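Local atomic coordinates of oxidoreductase, zinc-binding dehydrogenase family (Myxococcus xanthus, PDB entry 5K1S), a protein that is a zinc-containing medium-chain reductase involved in the alternative de novo biosynthesis of isovaleryl coenzyme A, probably as an NADP-dependent oxidoreductase. Residues A[188-193]-A[266-271]. Sequence-based numbering, arbitrary orientation.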
loop_
_atom_site.group_PDB
_atom_site.type_symbol
_atom_site.label_atom_id
_atom_site.label_comp_id
_atom_site.label_asym_id
_atom_site.label_seq_id
_atom_site.Cartn_x
_atom_site.Cartn_y
_atom_site.Cartn_z
ATOM N N LEU A 188 -8.111 13.370 -0.519
ATOM C CA LEU A 188 -7.025 14.304 -0.265
ATOM C C LEU A 188 -6.006 14.193 -1.391
ATOM O O LEU A 188 -5.578 13.088 -1.738
ATOM C CB LEU A 188 -6.357 14.016 1.081
ATOM C CG LEU A 188 -5.127 14.862 1.419
ATOM C CD1 LEU A 188 -5.494 16.336 1.507
ATOM C CD2 LEU A 188 -4.493 14.385 2.714
ATOM N N ILE A 189 -5.626 15.332 -1.961
ATOM C CA ILE A 189 -4.668 15.376 -3.059
ATOM C C ILE A 189 -3.565 16.354 -2.682
ATOM O O ILE A 189 -3.843 17.520 -2.375
ATOM C CB ILE A 189 -5.325 15.791 -4.387
ATOM C CG1 ILE A 189 -6.477 14.839 -4.731
ATOM C CG2 ILE A 189 -4.287 15.807 -5.508
ATOM C CD1 ILE A 189 -7.280 15.249 -5.954
ATOM N N THR A 190 -2.325 15.881 -2.697
ATOM C CA THR A 190 -1.159 16.733 -2.531
ATOM C C THR A 190 -0.593 17.095 -3.899
ATOM O O THR A 190 -0.823 16.403 -4.894
ATOM C CB THR A 190 -0.086 16.041 -1.685
ATOM O OG1 THR A 190 0.437 14.912 -2.396
ATOM C CG2 THR A 190 -0.669 15.575 -0.357
ATOM N N GLY A 191 0.153 18.193 -3.937
ATOM C CA GLY A 191 0.657 18.689 -5.210
ATOM C C GLY A 191 -0.432 18.861 -6.244
ATOM O O GLY A 191 -0.207 18.622 -7.437
ATOM N N ALA A 192 -1.625 19.270 -5.805
ATOM C CA ALA A 192 -2.762 19.356 -6.713
ATOM C C ALA A 192 -2.503 20.328 -7.856
ATOM O O ALA A 192 -3.082 20.178 -8.939
ATOM C CB ALA A 192 -4.015 19.767 -5.942
ATOM N N SER A 193 -1.647 21.327 -7.641
ATOM C CA SER A 193 -1.373 22.322 -8.672
ATOM C C SER A 193 -0.589 21.756 -9.850
ATOM O O SER A 193 -0.477 22.433 -10.877
ATOM C CB SER A 193 -0.611 23.501 -8.066
ATOM O OG SER A 193 0.565 23.063 -7.409
ATOM N N ASP A 266 4.137 12.279 6.007
ATOM C CA ASP A 266 3.858 12.120 7.432
ATOM C C ASP A 266 2.554 12.806 7.824
ATOM O O ASP A 266 1.797 12.286 8.653
ATOM C CB ASP A 266 5.023 12.667 8.256
ATOM C CG ASP A 266 4.863 12.400 9.739
ATOM O OD1 ASP A 266 5.087 11.246 10.161
ATOM O OD2 ASP A 266 4.519 13.344 10.481
ATOM N N GLN A 267 2.274 13.974 7.243
ATOM C CA GLN A 267 1.019 14.664 7.532
ATOM C C GLN A 267 -0.158 13.978 6.850
ATOM O O GLN A 267 -1.258 13.920 7.412
ATOM C CB GLN A 267 1.114 16.124 7.094
ATOM C CG GLN A 267 2.055 16.966 7.933
ATOM C CD GLN A 267 1.544 17.181 9.342
ATOM O OE1 GLN A 267 0.772 18.106 9.598
ATOM N NE2 GLN A 267 1.969 16.325 10.264
ATOM N N THR A 268 0.050 13.463 5.634
ATOM C CA THR A 268 -1.012 12.743 4.938
ATOM C C THR A 268 -1.557 11.615 5.802
ATOM O O THR A 268 -2.773 11.486 5.982
ATOM C CB THR A 268 -0.493 12.194 3.604
ATOM O OG1 THR A 268 -0.188 13.278 2.719
ATOM C CG2 THR A 268 -1.530 11.286 2.940
ATOM N N LEU A 269 -0.666 10.783 6.345
ATOM C CA LEU A 269 -1.096 9.679 7.199
ATOM C C LEU A 269 -1.968 10.179 8.343
ATOM O O LEU A 269 -3.094 9.706 8.536
ATOM C CB LEU A 269 0.124 8.935 7.743
ATOM C CG LEU A 269 0.966 8.165 6.726
ATOM C CD1 LEU A 269 2.252 7.685 7.375
ATOM C CD2 LEU A 269 0.182 6.991 6.159
ATOM N N LYS A 270 -1.458 11.140 9.117
ATOM C CA LYS A 270 -2.227 11.692 10.227
ATOM C C LYS A 270 -3.571 12.243 9.774
ATOM O O LYS A 270 -4.489 12.363 10.592
ATOM C CB LYS A 270 -1.422 12.790 10.921
ATOM C CG LYS A 270 -0.099 12.312 11.495
ATOM C CD LYS A 270 0.782 13.477 11.902
ATOM C CE LYS A 270 2.135 12.998 12.397
ATOM N NZ LYS A 270 3.057 14.131 12.679
ATOM N N SER A 271 -3.706 12.573 8.493
ATOM C CA SER A 271 -4.939 13.118 7.948
ATOM C C SER A 271 -5.921 12.040 7.504
ATOM O O SER A 271 -7.026 12.375 7.066
ATOM C CB SER A 271 -4.616 14.037 6.766
ATOM O OG SER A 271 -5.781 14.678 6.282
#
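Leu188 and Thr190 meet Thr268 and Ser271 where a central strand of the Rossmann-type nucleotide-binding domain is overlaid by a helix. The topology supports this reading: strand 186-190 lies inside a six-stranded parallel sheet of order 3-2-1-4-5-6, and helix 262-270 follows the neighbouring strand 253-258. Leu188 and Thr190, two residues apart, both direct their CB toward the helix, and the nearest CA atoms across the two segments, those of Leu188 and Thr268, are 8.1 Å apart. Side chains span this gap: each contact within 4.5 Å joins two side-chain atoms, and no hydrogen bond crosses between 188-193 and 266-271.

Leu188 does its touching with one branch. With CG anti to the backbone N (chi1 175°), Leu188 CD2 lies 3.8 Å from Ser271 OG. The methyl CG2 of Thr268 is a looser neighbour, 4.3 Å from Leu188 CD2. Phe240 and Val244 of helix 240-247 close in on this group, Phe240 against Leu188 and Thr268, Val244 against Ser271.

The side chains of Thr190 and Thr268 cross at about a right angle, and both hydroxyls are engaged by Glu258: OG1 of Thr190 bonds to OE2, OG1 of Thr268 to OE1. The carboxylate thus ties strand to helix indirectly, one oxygen to each threonine. Thr190 OG1 also bonds to the backbone N of Ile259 and Val260, and Thr268 OG1 to the carbonyl O of Thr264, which accounts for these buried polar atoms. Thr190 chi1 of 67° directs OG1 to those partners and leaves the methyl for the helix, Thr190 CG2 lying 3.9 Å from Thr268 OG1.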